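Local coordinates for protein Alpha/beta hydrolase (Legionella pneumophila subsp. pneumophila str. Philadelphia 1, PDB 4EZI) that is of unproven function but has an alpha/beta-hydrolase fold and may hydrolyse ester bonds, perhaps as a triacylglycerol lipase, at residues T219-T231 with I242-M255. Sequence-based numbering, arbitrary orientation. Where two conformers were deposited one is given.
Sequences TAYLAYFFYSLQT and IFAPPYNTLIPELM
Y227 lays its ring against P252, whose CA sits over one face, 4.1 Å from the ring centroid, in a CH-pi contact. P252 CG lies 3.6 Å from Y227 CE1, and P252 CB comes up to the hydroxyl. CG of Y227 is anti to the backbone N (chi1 175°), which carries the ring out from helix 219-231 to helix 247-254. Beside P252, CB of M255, a selenomethionine, meets Y227 CD2. The M255 chain then bends at chi2 (-67°) and turns its selenium to the Y224 ring, 4.3 Å from the centroid and oblique to it. This is a Met-aromatic contact. The terminal CE of M255 ends against A223 CB and A220 O. A223 has only a methyl group, and I251 comes close there, with CD1 3.7 Å from A223 CB.

The F243 ring is held between I242 CG2 on one face and I251 CD1 on the opposite face. Its edge meets the helix backbone at Y227 N, and CZ lies 3.7 Å from A223 O. I242 CD1 packs on Q230 CB, while the Q230 amide oxygen bonds to W236 N.

The two helices cross almost at right angles (-92°). Both lie in the helical insertion between sheet strands 193-197 and 310-314, consistent with the cap of alpha/beta hydrolases. Helix 261-267 adds I264 against M255. No direct hydrogen bond joins the two segments, so their fit depends on shape and buried apolar surface. One water links Y227 OH to P252 O, to which it donates at 2.6 Å. Y227 thus joins the apolar packing to a polar, partly exposed rim.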
ATOM      1  N   THR A 219     -18.052   3.167   3.263  1.00  6.52           N
ATOM      2  CA  THR A 219     -18.409   4.549   3.014  1.00  6.50           C
ATOM      3  C   THR A 219     -17.181   5.455   3.124  1.00  6.13           C
ATOM      4  O   THR A 219     -16.992   6.368   2.316  1.00  6.84           O
ATOM      5  CB  THR A 219     -19.497   5.017   3.978  1.00  6.67           C
ATOM      6  OG1 THR A 219     -20.591   4.106   3.853  1.00  7.61           O
ATOM      7  CG2 THR A 219     -19.965   6.438   3.638  1.00  7.74           C
ATOM      8  N   ALA A 220     -16.361   5.231   4.151  1.00  6.54           N
ATOM      9  CA  ALA A 220     -15.135   6.014   4.324  1.00  6.84           C
ATOM     10  C   ALA A 220     -14.209   5.859   3.126  1.00  6.43           C
ATOM     11  O   ALA A 220     -13.637   6.838   2.648  1.00  6.76           O
ATOM     12  CB  ALA A 220     -14.436   5.652   5.625  1.00  8.24           C
ATOM     13  N   TYR A 221     -14.003   4.632   2.643  1.00  6.50           N
ATOM     14  CA  TYR A 221     -13.151   4.430   1.488  1.00  6.83           C
ATOM     15  C   TYR A 221     -13.676   5.221   0.279  1.00  6.15           C
ATOM     16  O   TYR A 221     -12.914   5.828  -0.475  1.00  6.84           O
ATOM     17  CB  TYR A 221     -13.082   2.956   1.105  1.00  6.82           C
ATOM     18  CG  TYR A 221     -12.467   1.986   2.083  1.00  6.92           C
ATOM     19  CD1 TYR A 221     -11.379   2.328   2.861  1.00  7.71           C
ATOM     20  CD2 TYR A 221     -12.935   0.699   2.163  1.00  7.73           C
ATOM     21  CE1 TYR A 221     -10.762   1.391   3.694  1.00  8.53           C
ATOM     22  CE2 TYR A 221     -12.339  -0.245   2.989  1.00  7.93           C
ATOM     23  CZ  TYR A 221     -11.251   0.124   3.772  1.00  7.92           C
ATOM     24  OH  TYR A 221     -10.643  -0.803   4.582  1.00  8.96           O
ATOM     25  N   LEU A 222     -14.974   5.124   0.020  1.00  5.96           N
ATOM     26  CA  LEU A 222     -15.549   5.768  -1.162  1.00  6.66           C
ATOM     27  C   LEU A 222     -15.527   7.275  -1.039  1.00  6.54           C
ATOM     28  O   LEU A 222     -15.282   7.975  -2.023  1.00  6.95           O
ATOM     29  CB  LEU A 222     -16.974   5.260  -1.427  1.00  7.70           C
ATOM     30  CG  LEU A 222     -17.021   3.798  -1.880  1.00  7.77           C
ATOM     31  CD1 LEU A 222     -18.461   3.301  -1.847  1.00 13.21           C
ATOM     32  CD2 LEU A 222     -16.410   3.584  -3.253  1.00 16.29           C
ATOM     33  N   ALA A 223     -15.808   7.777   0.156  1.00  6.02           N
ATOM     34  CA  ALA A 223     -15.722   9.222   0.395  1.00  7.07           C
ATOM     35  C   ALA A 223     -14.288   9.723   0.091  1.00  6.31           C
ATOM     36  O   ALA A 223     -14.092  10.699  -0.639  1.00  6.98           O
ATOM     37  CB  ALA A 223     -16.099   9.514   1.838  1.00  7.93           C
ATOM     38  N   TYR A 224     -13.305   9.006   0.617  1.00  6.19           N
ATOM     39  CA  TYR A 224     -11.904   9.381   0.397  1.00  6.31           C
ATOM     40  C   TYR A 224     -11.562   9.339  -1.087  1.00  6.25           C
ATOM     41  O   TYR A 224     -10.934  10.240  -1.652  1.00  6.78           O
ATOM     42  CB  TYR A 224     -11.023   8.422   1.200  1.00  7.15           C
ATOM     43  CG  TYR A 224      -9.586   8.774   1.533  1.00  7.13           C
ATOM     44  CD1 TYR A 224      -9.041  10.030   1.322  1.00  9.26           C
ATOM     45  CD2 TYR A 224      -8.796   7.838   2.163  1.00  8.67           C
ATOM     46  CE1 TYR A 224      -7.769  10.338   1.772  1.00 10.46           C
ATOM     47  CE2 TYR A 224      -7.507   8.151   2.626  1.00  8.69           C
ATOM     48  CZ  TYR A 224      -6.998   9.390   2.419  1.00  8.48           C
ATOM     49  OH  TYR A 224      -5.751   9.716   2.894  1.00 10.12           O
ATOM     50  N   PHE A 225     -11.978   8.262  -1.754  1.00  6.08           N
ATOM     51  CA  PHE A 225     -11.615   8.062  -3.126  1.00  6.72           C
ATOM     52  C   PHE A 225     -12.166   9.155  -4.041  1.00  6.24           C
ATOM     53  O   PHE A 225     -11.439   9.760  -4.813  1.00  6.34           O
ATOM     54  CB  PHE A 225     -12.076   6.671  -3.627  1.00  6.74           C
ATOM     55  CG  PHE A 225     -11.684   6.413  -5.056  1.00  7.07           C
ATOM     56  CD1 PHE A 225     -10.375   6.090  -5.369  1.00  8.13           C
ATOM     57  CD2 PHE A 225     -12.584   6.575  -6.091  1.00  7.78           C
ATOM     58  CE1 PHE A 225      -9.960   5.925  -6.659  1.00  9.16           C
ATOM     59  CE2 PHE A 225     -12.162   6.400  -7.400  1.00  9.06           C
ATOM     60  CZ  PHE A 225     -10.853   6.073  -7.677  1.00  9.21           C
ATOM     61  N   PHE A 226     -13.468   9.391  -3.971  1.00  6.16           N
ATOM     62  CA  PHE A 226     -14.061  10.375  -4.865  1.00  6.19           C
ATOM     63  C   PHE A 226     -13.717  11.803  -4.479  1.00  6.09           C
ATOM     64  O   PHE A 226     -13.571  12.666  -5.347  1.00  6.98           O
ATOM     65  CB  PHE A 226     -15.570  10.139  -5.045  1.00  7.39           C
ATOM     66  CG  PHE A 226     -15.866   8.903  -5.848  1.00  6.97           C
ATOM     67  CD1 PHE A 226     -15.595   8.875  -7.205  1.00  7.73           C
ATOM     68  CD2 PHE A 226     -16.365   7.789  -5.251  1.00  7.93           C
ATOM     69  CE1 PHE A 226     -15.839   7.729  -7.964  1.00  8.65           C
ATOM     70  CE2 PHE A 226     -16.621   6.640  -5.998  1.00  8.69           C
ATOM     71  CZ  PHE A 226     -16.347   6.608  -7.345  1.00  8.82           C
ATOM     72  N   TYR A 227     -13.554  12.083  -3.178  1.00  6.32           N
ATOM     73  CA  TYR A 227     -13.114  13.416  -2.773  1.00  6.89           C
ATOM     74  C   TYR A 227     -11.719  13.710  -3.334  1.00  6.17           C
ATOM     75  O   TYR A 227     -11.459  14.776  -3.915  1.00  6.94           O
ATOM     76  CB  TYR A 227     -13.169  13.561  -1.250  1.00  6.95           C
ATOM     77  CG  TYR A 227     -12.624  14.869  -0.760  1.00  7.77           C
ATOM     78  CD1 TYR A 227     -13.130  16.073  -1.200  1.00  9.44           C
ATOM     79  CD2 TYR A 227     -11.574  14.914   0.125  1.00  8.68           C
ATOM     80  CE1 TYR A 227     -12.613  17.293  -0.771  1.00  9.25           C
ATOM     81  CE2 TYR A 227     -11.046  16.118   0.562  1.00  9.70           C
ATOM     82  CZ  TYR A 227     -11.559  17.313   0.095  1.00 10.06           C
ATOM     83  OH  TYR A 227     -11.039  18.523   0.526  1.00 12.24           O
ATOM     84  N   SER A 228     -10.815  12.747  -3.187  1.00  6.80           N
ATOM     85  CA  SER A 228      -9.450  12.909  -3.657  1.00  7.03           C
ATOM     86  C   SER A 228      -9.380  12.952  -5.183  1.00  6.25           C
ATOM     87  O   SER A 228      -8.641  13.759  -5.756  1.00  7.77           O
ATOM     88  CB  SER A 228      -8.603  11.756  -3.090  1.00  8.56           C
ATOM     89  OG  SER A 228      -7.257  11.869  -3.532  1.00 10.02           O
ATOM     90  N   LEU A 229     -10.136  12.086  -5.862  1.00  6.64           N
ATOM     91  CA  LEU A 229     -10.085  12.084  -7.314  1.00  7.62           C
ATOM     92  C   LEU A 229     -10.636  13.384  -7.900  1.00  7.23           C
ATOM     93  O   LEU A 229     -10.052  13.946  -8.828  1.00  8.00           O
ATOM     94  CB  LEU A 229     -10.788  10.859  -7.901  1.00  8.03           C
ATOM     95  CG  LEU A 229     -10.410  10.536  -9.346  1.00  9.78           C
ATOM     96  CD1 LEU A 229      -8.933  10.100  -9.459  1.00 12.16           C
ATOM     97  CD2 LEU A 229     -11.313   9.444  -9.882  1.00 11.16           C
ATOM     98  N   GLN A 230     -11.769  13.850  -7.384  1.00  7.31           N
ATOM     99  CA  GLN A 230     -12.319  15.107  -7.876  1.00  7.55           C
ATOM    100  C   GLN A 230     -11.365  16.257  -7.547  1.00  7.59           C
ATOM    101  O   GLN A 230     -11.188  17.161  -8.372  1.00  9.25           O
ATOM    102  CB  GLN A 230     -13.709  15.350  -7.285  1.00  7.38           C
ATOM    103  CG  GLN A 230     -14.325  16.685  -7.657  1.00  8.02           C
ATOM    104  CD  GLN A 230     -14.628  16.839  -9.146  1.00  7.37           C
ATOM    105  OE1 GLN A 230     -14.613  15.877  -9.903  1.00  9.30           O
ATOM    106  NE2 GLN A 230     -14.891  18.079  -9.570  1.00 10.31           N
ATOM    107  N   THR A 231     -10.758  16.258  -6.367  1.00  8.18           N
ATOM    108  CA  THR A 231      -9.783  17.300  -6.001  1.00  8.82           C
ATOM    109  C   THR A 231      -8.653  17.411  -7.012  1.00  8.01           C
ATOM    110  O   THR A 231      -8.341  18.503  -7.492  1.00 10.40           O
ATOM    111  CB  THR A 231      -9.206  17.061  -4.589  1.00  7.92           C
ATOM    112  OG1 THR A 231     -10.243  17.225  -3.616  1.00  8.56           O
ATOM    113  CG2 THR A 231      -8.044  18.005  -4.284  1.00  9.86           C
ATOM    114  N   ILE A 242     -21.363  14.853  -6.942  1.00  6.64           N
ATOM    115  CA  ILE A 242     -20.954  13.583  -6.363  1.00  7.23           C
ATOM    116  C   ILE A 242     -21.678  13.328  -5.046  1.00  6.72           C
ATOM    117  O   ILE A 242     -22.375  12.317  -4.885  1.00  7.19           O
ATOM    118  CB  ILE A 242     -19.420  13.572  -6.157  1.00  7.34           C
ATOM    119  CG1 ILE A 242     -18.678  13.798  -7.478  1.00  8.12           C
ATOM    120  CG2 ILE A 242     -18.986  12.283  -5.493  1.00  7.87           C
ATOM    121  CD1 ILE A 242     -17.221  14.023  -7.305  1.00 10.81           C
ATOM    122  N   PHE A 243     -21.514  14.243  -4.087  1.00  6.45           N
ATOM    123  CA  PHE A 243     -21.895  14.024  -2.697  1.00  6.93           C
ATOM    124  C   PHE A 243     -23.181  14.741  -2.351  1.00  6.72           C
ATOM    125  O   PHE A 243     -23.328  15.948  -2.575  1.00  9.10           O
ATOM    126  CB  PHE A 243     -20.788  14.514  -1.751  1.00  6.72           C
ATOM    127  CG  PHE A 243     -19.505  13.744  -1.877  1.00  6.87           C
ATOM    128  CD1 PHE A 243     -19.459  12.376  -1.611  1.00  7.63           C
ATOM    129  CD2 PHE A 243     -18.332  14.391  -2.204  1.00  8.70           C
ATOM    130  CE1 PHE A 243     -18.265  11.676  -1.708  1.00  7.02           C
ATOM    131  CE2 PHE A 243     -17.150  13.700  -2.317  1.00  9.29           C
ATOM    132  CZ  PHE A 243     -17.109  12.344  -2.036  1.00  8.07           C
ATOM    133  N   ALA A 244     -24.114  13.997  -1.755  1.00  6.71           N
ATOM    134  CA  ALA A 244     -25.365  14.541  -1.227  1.00  8.19           C
ATOM    135  C   ALA A 244     -25.101  15.350   0.033  1.00  7.45           C
ATOM    136  O   ALA A 244     -24.178  15.066   0.790  1.00  8.29           O
ATOM    137  CB  ALA A 244     -26.321  13.412  -0.902  1.00  9.60           C
ATOM    138  N   PRO A 245     -25.925  16.372   0.294  1.00  7.40           N
ATOM    139  CA  PRO A 245     -25.724  17.178   1.486  1.00  7.58           C
ATOM    140  C   PRO A 245     -26.101  16.378   2.735  1.00  7.34           C
ATOM    141  O   PRO A 245     -27.023  15.568   2.688  1.00  8.58           O
ATOM    142  CB  PRO A 245     -26.644  18.375   1.277  1.00  8.28           C
ATOM    143  CG  PRO A 245     -27.747  17.808   0.429  1.00  7.86           C
ATOM    144  CD  PRO A 245     -27.069  16.851  -0.503  1.00  8.32           C
ATOM    145  N   PRO A 246     -25.439  16.664   3.867  1.00  7.76           N
ATOM    146  CA  PRO A 246     -24.348  17.629   4.050  1.00  8.89           C
ATOM    147  C   PRO A 246     -22.949  17.032   3.827  1.00  8.67           C
ATOM    148  O   PRO A 246     -21.959  17.663   4.174  1.00  9.43           O
ATOM    149  CB  PRO A 246     -24.512  18.002   5.515  1.00 10.83           C
ATOM    150  CG  PRO A 246     -24.881  16.659   6.155  1.00 11.23           C
ATOM    151  CD  PRO A 246     -25.793  15.991   5.137  1.00  9.30           C
ATOM    152  N   TYR A 247     -22.874  15.836   3.259  1.00  8.26           N
ATOM    153  CA  TYR A 247     -21.600  15.144   3.068  1.00  7.76           C
ATOM    154  C   TYR A 247     -20.671  15.847   2.101  1.00  8.13           C
ATOM    155  O   TYR A 247     -19.447  15.729   2.196  1.00  8.93           O
ATOM    156  CB  TYR A 247     -21.838  13.683   2.639  1.00  7.53           C
ATOM    157  CG  TYR A 247     -22.687  12.988   3.675  1.00  8.27           C
ATOM    158  CD1 TYR A 247     -22.160  12.686   4.920  1.00  9.82           C
ATOM    159  CD2 TYR A 247     -24.039  12.706   3.450  1.00  9.13           C
ATOM    160  CE1 TYR A 247     -22.933  12.106   5.910  1.00 11.45           C
ATOM    161  CE2 TYR A 247     -24.808  12.119   4.429  1.00 10.77           C
ATOM    162  CZ  TYR A 247     -24.246  11.835   5.665  1.00 10.80           C
ATOM    163  OH  TYR A 247     -25.018  11.247   6.646  1.00 15.53           O
ATOM    164  N   ASN A 248     -21.250  16.642   1.206  1.00  7.57           N
ATOM    165  CA  ASN A 248     -20.482  17.480   0.314  1.00  8.11           C
ATOM    166  C   ASN A 248     -19.550  18.428   1.040  1.00  8.85           C
ATOM    167  O   ASN A 248     -18.464  18.730   0.525  1.00 11.40           O
ATOM    168  CB  ASN A 248     -21.391  18.242  -0.658  1.00  8.69           C
ATOM    169  CG  ASN A 248     -22.408  19.146   0.027  1.00  7.51           C
ATOM    170  OD1 ASN A 248     -22.892  18.868   1.127  1.00  9.32           O
ATOM    171  ND2 ASN A 248     -22.716  20.248  -0.619  1.00  9.42           N
ATOM    172  N   THR A 249     -19.935  18.908   2.224  1.00  8.38           N
ATOM    173  CA  THR A 249     -19.057  19.767   3.015  1.00  8.26           C
ATOM    174  C   THR A 249     -18.446  19.038   4.215  1.00  8.15           C
ATOM    175  O   THR A 249     -17.361  19.418   4.661  1.00 10.54           O
ATOM    176  CB  THR A 249     -19.754  21.057   3.443  1.00  9.41           C
ATOM    177  OG1 THR A 249     -20.901  20.734   4.229  1.00 10.00           O
ATOM    178  CG2 THR A 249     -20.119  21.935   2.268  1.00  9.33           C
ATOM    179  N   LEU A 250     -19.101  18.007   4.744  1.00  7.78           N
ATOM    180  CA  LEU A 250     -18.547  17.243   5.852  1.00  7.88           C
ATOM    181  C   LEU A 250     -17.330  16.442   5.437  1.00  7.72           C
ATOM    182  O   LEU A 250     -16.348  16.370   6.186  1.00  8.40           O
ATOM    183  CB  LEU A 250     -19.613  16.340   6.430  1.00  9.83           C
ATOM    184  CG  LEU A 250     -19.250  15.518   7.638  1.00 12.74           C
ATOM    185  CD1 LEU A 250     -18.745  16.402   8.796  1.00 16.16           C
ATOM    186  CD2 LEU A 250     -20.421  14.669   8.068  1.00 15.47           C
ATOM    187  N   ILE A 251     -17.384  15.780   4.283  1.00  7.55           N
ATOM    188  CA  ILE A 251     -16.286  14.937   3.858  1.00  7.17           C
ATOM    189  C   ILE A 251     -14.949  15.696   3.766  1.00  7.40           C
ATOM    190  O   ILE A 251     -13.934  15.211   4.267  1.00  8.23           O
ATOM    191  CB  ILE A 251     -16.650  14.134   2.592  1.00  7.49           C
ATOM    192  CG1 ILE A 251     -17.678  13.058   2.983  1.00  7.41           C
ATOM    193  CG2 ILE A 251     -15.409  13.539   1.903  1.00  8.76           C
ATOM    194  CD1 ILE A 251     -18.373  12.390   1.834  1.00  8.43           C
ATOM    195  N   PRO A 252     -14.943  16.886   3.148  1.00  8.23           N
ATOM    196  CA  PRO A 252     -13.667  17.638   3.150  1.00  9.09           C
ATOM    197  C   PRO A 252     -13.087  17.903   4.532  1.00 10.09           C
ATOM    198  O   PRO A 252     -11.869  17.839   4.708  1.00 12.36           O
ATOM    199  CB  PRO A 252     -14.027  18.943   2.429  1.00 10.95           C
ATOM    200  CG  PRO A 252     -15.141  18.549   1.506  1.00 11.07           C
ATOM    201  CD  PRO A 252     -15.939  17.490   2.243  1.00  9.01           C
ATOM    202  N   GLU A 253     -13.946  18.145   5.516  1.00 10.40           N
ATOM    203  CA  GLU A 253     -13.503  18.313   6.898  1.00 10.74           C
ATOM    204  C   GLU A 253     -12.927  17.006   7.467  1.00 10.06           C
ATOM    205  O   GLU A 253     -11.826  16.966   8.038  1.00 11.41           O
ATOM    206  CB  GLU A 253     -14.643  18.731   7.848  0.50 13.81           C
ATOM    207  CG  GLU A 253     -15.550  19.914   7.507  0.50 21.67           C
ATOM    208  CD  GLU A 253     -16.835  19.889   8.366  0.50 26.53           C
ATOM    209  OE1 GLU A 253     -16.747  19.511   9.556  0.50 28.59           O
ATOM    210  OE2 GLU A 253     -17.936  20.226   7.871  0.50 23.66           O
ATOM    211  N   LEU A 254     -13.666  15.921   7.303  1.00  8.35           N
ATOM    212  CA  LEU A 254     -13.235  14.626   7.824  1.00  8.85           C
ATOM    213  C   LEU A 254     -11.924  14.168   7.227  1.00  8.68           C
ATOM    214  O   LEU A 254     -11.177  13.433   7.886  1.00 10.40           O
ATOM    215  CB  LEU A 254     -14.286  13.558   7.569  1.00  8.81           C
ATOM    216  CG  LEU A 254     -15.625  13.756   8.280  1.00  9.18           C
ATOM    217  CD1 LEU A 254     -16.636  12.715   7.782  1.00 11.01           C
ATOM    218  CD2 LEU A 254     -15.497  13.746   9.802  1.00 11.21           C
HETATM  219  N   MSE A 255     -11.669  14.564   5.971  1.00  8.72           N
HETATM  220  CA  MSE A 255     -10.477  14.141   5.268  1.00  8.13           C
HETATM  221  C   MSE A 255      -9.316  15.106   5.365  1.00  9.17           C
HETATM  222  O   MSE A 255      -8.403  15.021   4.570  1.00 11.52           O
HETATM  223  CB  MSE A 255     -10.796  13.823   3.788  1.00  9.58           C
HETATM  224  CG  MSE A 255     -11.895  12.800   3.583  1.00 10.35           C
HETATM  225 SE   MSE A 255     -11.411  11.076   4.184  0.75 11.67          SE
HETATM  226  CE  MSE A 255     -13.224  10.319   4.406  1.00 14.59           C
TER
HETATM  227  O   HOH W   1     -10.046  18.497   3.026  1.00 23.92           O